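Local coordinates for tyrosine recombinase XerH (Helicobacter pylori, PDB 5JK0) that catalyses site-specific recombination at difH, cutting and rejoining DNA strands, and takes part in chromosome segregation, at a contact of chain A with DNA. Sequence-based numbering; all coordinates share one arbitrary frame.

A contact of chain A with DNA. Residues 74-75, 124-125, 128. With nucleotides of chain C; nucleotides of chain B.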
ATOM      1  N   ASN A  74      11.323  23.553 -13.287  1.00 24.09           N
ATOM      2  CA  ASN A  74      11.679  23.899 -11.913  1.00 27.13           C
ATOM      3  C   ASN A  74      11.787  22.674 -11.011  1.00 25.23           C
ATOM      4  O   ASN A  74      12.524  22.679 -10.025  1.00 25.11           O
ATOM      5  CB  ASN A  74      10.664  24.886 -11.328  1.00 31.68           C
ATOM      6  CG  ASN A  74       9.437  24.196 -10.758  1.00 34.80           C
ATOM      7  OD1 ASN A  74       9.389  23.872  -9.572  1.00 35.59           O
ATOM      8  ND2 ASN A  74       8.437  23.970 -11.602  1.00 36.18           N
ATOM      9  N   THR A  75      11.050  21.624 -11.358  1.00 24.20           N
ATOM     10  CA  THR A  75      11.047  20.397 -10.571  1.00 22.48           C
ATOM     11  C   THR A  75      12.370  19.644 -10.718  1.00 22.73           C
ATOM     12  O   THR A  75      12.792  18.925  -9.812  1.00 21.19           O
ATOM     13  CB  THR A  75       9.878  19.477 -10.981  1.00 22.54           C
ATOM     14  OG1 THR A  75       8.653  20.221 -10.965  1.00 23.97           O
ATOM     15  CG2 THR A  75       9.755  18.294 -10.028  1.00 21.40           C
ATOM     16  N   ALA A 124       7.008  15.349   0.500  1.00 19.18           N
ATOM     17  CA  ALA A 124       6.655  15.574  -0.898  1.00 19.48           C
ATOM     18  C   ALA A 124       7.845  16.119  -1.679  1.00 20.36           C
ATOM     19  O   ALA A 124       8.095  15.711  -2.814  1.00 21.34           O
ATOM     20  CB  ALA A 124       5.475  16.523  -1.001  1.00 19.12           C
ATOM     21  N   THR A 125       8.574  17.043  -1.061  1.00 19.69           N
ATOM     22  CA  THR A 125       9.762  17.627  -1.673  1.00 19.02           C
ATOM     23  C   THR A 125      10.839  16.565  -1.873  1.00 19.83           C
ATOM     24  O   THR A 125      11.536  16.554  -2.890  1.00 21.33           O
ATOM     25  CB  THR A 125      10.322  18.783  -0.820  1.00 18.67           C
ATOM     26  OG1 THR A 125       9.330  19.812  -0.700  1.00 21.47           O
ATOM     27  CG2 THR A 125      11.572  19.370  -1.455  1.00 18.48           C
ATOM     28  N   ASN A 128      10.224  14.608  -4.941  1.00 20.32           N
ATOM     29  CA  ASN A 128      10.643  15.358  -6.121  1.00 20.48           C
ATOM     30  C   ASN A 128      12.143  15.225  -6.374  1.00 20.58           C
ATOM     31  O   ASN A 128      12.578  15.074  -7.518  1.00 21.91           O
ATOM     32  CB  ASN A 128      10.268  16.835  -5.983  1.00 21.65           C
ATOM     33  CG  ASN A 128       8.777  17.078  -6.141  1.00 23.12           C
ATOM     34  OD1 ASN A 128       8.076  16.310  -6.799  1.00 22.86           O
ATOM     35  ND2 ASN A 128       8.288  18.155  -5.538  1.00 22.59           N
TER
ATOM     36  P    DT C  21      -0.365  22.825 -16.588  1.00 33.47           P
ATOM     37  OP1  DT C  21      -1.653  23.071 -17.273  1.00 36.93           O
ATOM     38  OP2  DT C  21       0.888  23.344 -17.180  1.00 35.38           O
ATOM     39  O5'  DT C  21      -0.478  23.356 -15.084  1.00 35.07           O
ATOM     40  C5'  DT C  21      -1.444  22.783 -14.211  1.00 33.30           C
ATOM     41  C4'  DT C  21      -1.204  23.208 -12.774  1.00 29.79           C
ATOM     42  O4'  DT C  21      -0.023  22.567 -12.265  1.00 28.86           O
ATOM     43  C3'  DT C  21      -0.947  24.694 -12.574  1.00 26.91           C
ATOM     44  O3'  DT C  21      -2.172  25.368 -12.293  1.00 27.71           O
ATOM     45  C2'  DT C  21       0.013  24.744 -11.372  1.00 24.71           C
ATOM     46  C1'  DT C  21       0.383  23.277 -11.125  1.00 26.20           C
ATOM     47  N1   DT C  21       1.844  23.060 -10.908  1.00 23.26           N
ATOM     48  C2   DT C  21       2.317  22.921  -9.625  1.00 22.82           C
ATOM     49  O2   DT C  21       1.601  22.963  -8.640  1.00 22.68           O
ATOM     50  N3   DT C  21       3.670  22.728  -9.530  1.00 22.32           N
ATOM     51  C4   DT C  21       4.579  22.664 -10.570  1.00 22.79           C
ATOM     52  O4   DT C  21       5.781  22.487 -10.383  1.00 22.66           O
ATOM     53  C5   DT C  21       4.017  22.821 -11.891  1.00 22.53           C
ATOM     54  C7   DT C  21       4.907  22.768 -13.098  1.00 24.86           C
ATOM     55  C6   DT C  21       2.691  23.010 -11.995  1.00 22.97           C
TER
ATOM     56  P    DA B   9      14.354  25.164  -0.634  1.00 41.58           P
ATOM     57  OP1  DA B   9      14.866  25.227   0.751  1.00 44.39           O
ATOM     58  OP2  DA B   9      15.028  24.301  -1.629  1.00 44.33           O
ATOM     59  O5'  DA B   9      12.803  24.769  -0.564  1.00 32.65           O
ATOM     60  C5'  DA B   9      11.923  25.539   0.246  1.00 30.14           C
ATOM     61  C4'  DA B   9      10.468  25.176  -0.006  1.00 25.98           C
ATOM     62  O4'  DA B   9      10.108  25.473  -1.370  1.00 22.97           O
ATOM     63  C3'  DA B   9      10.105  23.701   0.206  1.00 25.60           C
ATOM     64  O3'  DA B   9       9.314  23.571   1.384  1.00 26.75           O
ATOM     65  C2'  DA B   9       9.310  23.314  -1.060  1.00 23.00           C
ATOM     66  C1'  DA B   9       9.011  24.667  -1.696  1.00 21.41           C
ATOM     67  N9   DA B   9       8.866  24.628  -3.150  1.00 21.37           N
ATOM     68  C8   DA B   9       9.841  24.362  -4.073  1.00 23.60           C
ATOM     69  N7   DA B   9       9.419  24.404  -5.317  1.00 23.71           N
ATOM     70  C5   DA B   9       8.074  24.721  -5.202  1.00 22.47           C
ATOM     71  C6   DA B   9       7.055  24.911  -6.160  1.00 22.42           C
ATOM     72  N6   DA B   9       7.254  24.803  -7.479  1.00 23.37           N
ATOM     73  N1   DA B   9       5.820  25.217  -5.708  1.00 21.08           N
ATOM     74  C2   DA B   9       5.623  25.324  -4.388  1.00 20.29           C
ATOM     75  N3   DA B   9       6.499  25.165  -3.395  1.00 20.54           N
ATOM     76  C4   DA B   9       7.716  24.862  -3.874  1.00 20.21           C
ATOM     77  P    DA B  10       8.893  22.122   1.934  1.00 29.53           P
ATOM     78  OP1  DA B  10       8.658  22.246   3.389  1.00 31.17           O
ATOM     79  OP2  DA B  10       9.879  21.139   1.432  1.00 30.92           O
ATOM     80  O5'  DA B  10       7.499  21.833   1.211  1.00 24.77           O
ATOM     81  C5'  DA B  10       6.474  22.815   1.237  1.00 26.46           C
ATOM     82  C4'  DA B  10       5.295  22.396   0.379  1.00 24.93           C
ATOM     83  O4'  DA B  10       5.589  22.648  -1.020  1.00 23.88           O
ATOM     84  C3'  DA B  10       4.920  20.911   0.474  1.00 25.85           C
ATOM     85  O3'  DA B  10       3.531  20.778   0.757  1.00 27.70           O
ATOM     86  C2'  DA B  10       5.261  20.361  -0.914  1.00 24.57           C
ATOM     87  C1'  DA B  10       5.061  21.592  -1.778  1.00 23.09           C
ATOM     88  N9   DA B  10       5.754  21.528  -3.061  1.00 21.95           N
ATOM     89  C8   DA B  10       7.052  21.156  -3.283  1.00 22.87           C
ATOM     90  N7   DA B  10       7.401  21.183  -4.549  1.00 24.09           N
ATOM     91  C5   DA B  10       6.251  21.600  -5.202  1.00 22.71           C
ATOM     92  C6   DA B  10       5.960  21.828  -6.561  1.00 23.18           C
ATOM     93  N6   DA B  10       6.851  21.663  -7.544  1.00 22.29           N
ATOM     94  N1   DA B  10       4.712  22.236  -6.873  1.00 24.06           N
ATOM     95  C2   DA B  10       3.822  22.403  -5.888  1.00 23.24           C
ATOM     96  N3   DA B  10       3.978  22.219  -4.578  1.00 22.47           N
ATOM     97  C4   DA B  10       5.227  21.815  -4.299  1.00 22.14           C
ATOM     98  P    DA B  11       2.972  19.426   1.420  1.00 30.98           P
ATOM     99  OP1  DA B  11       1.552  19.649   1.767  1.00 31.56           O
ATOM    100  OP2  DA B  11       3.929  19.017   2.472  1.00 32.38           O
ATOM    101  O5'  DA B  11       3.061  18.350   0.236  1.00 30.42           O
ATOM    102  C5'  DA B  11       1.884  17.944  -0.459  1.00 30.17           C
ATOM    103  C4'  DA B  11       1.456  18.988  -1.478  1.00 28.64           C
ATOM    104  O4'  DA B  11       2.553  19.260  -2.381  1.00 26.12           O
ATOM    105  C3'  DA B  11       0.265  18.577  -2.350  1.00 30.30           C
ATOM    106  O3'  DA B  11      -0.789  19.521  -2.221  1.00 35.74           O
ATOM    107  C2'  DA B  11       0.820  18.543  -3.779  1.00 27.95           C
ATOM    108  C1'  DA B  11       2.062  19.418  -3.689  1.00 25.44           C
ATOM    109  N9   DA B  11       3.113  19.014  -4.621  1.00 23.56           N
ATOM    110  C8   DA B  11       4.324  18.461  -4.306  1.00 23.14           C
ATOM    111  N7   DA B  11       5.069  18.190  -5.350  1.00 24.69           N
ATOM    112  C5   DA B  11       4.294  18.589  -6.427  1.00 23.06           C
ATOM    113  C6   DA B  11       4.519  18.565  -7.818  1.00 23.38           C
ATOM    114  N6   DA B  11       5.643  18.100  -8.373  1.00 24.09           N
ATOM    115  N1   DA B  11       3.538  19.039  -8.619  1.00 23.67           N
ATOM    116  C2   DA B  11       2.415  19.504  -8.056  1.00 23.11           C
ATOM    117  N3   DA B  11       2.091  19.576  -6.765  1.00 21.93           N
ATOM    118  C4   DA B  11       3.084  19.098  -5.997  1.00 22.69           C
TER
HETATM  119  O   HOH W   1       4.798  16.411   2.404  1.00 23.25           O
HETATM  120  O   HOH W   2      10.173  20.172  -4.725  1.00 30.64           O
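Asn74 and Asn128 reach into the major groove and read the Hoogsteen edges of three consecutive base pairs. At the start of helix 74-94, the amide of Asn74 spans a base step and the two strands. Its ND2 gives an almost straight bond (175°) to O4 of DT21 of chain C, 3.3 Å away and lying in the amide plane. Its OD1 accepts from N6 of DA9 of chain B at 3.1 Å; this donor stands above the carbonyl plane, 43° out of it. With CG held between the backbone N and the carbonyl carbon (chi1 84°), the amide reaches both the thymine O4 and the adenine N6. DT21 pairs with DA10 of chain B, whose N6 shares the thymine O4 with Asn74.

From helix 123-143, Asn128 turns its amide toward DA11 of chain B in the two-point pattern that suits adenine. Asn128 ND2 donates to N7 of DA11 at 3.2 Å, close to the amide plane, while Asn128 OD1 receives a weak bond from N6 of DA11. Asn128 ND2 also meets a water at 2.9 Å that bridges to N7 of DA10, so one amide nitrogen addresses two neighbouring adenines.

Contacts to the sugar-phosphate backbone come from the first turn of this helix. Thr125 OG1 donates to the phosphate oxygen OP2 of DA10 at 2.6 Å. One residue earlier, Ala124 N is linked through water to OP2 of DA11, and its CB packs 3.8 Å from the sugar C2' of DA10.

Together these contacts of the core-binding region join phosphate grip to base reading, which likely helps XerH recognise this A-rich stretch of difH and hold the DNA in register for cleavage.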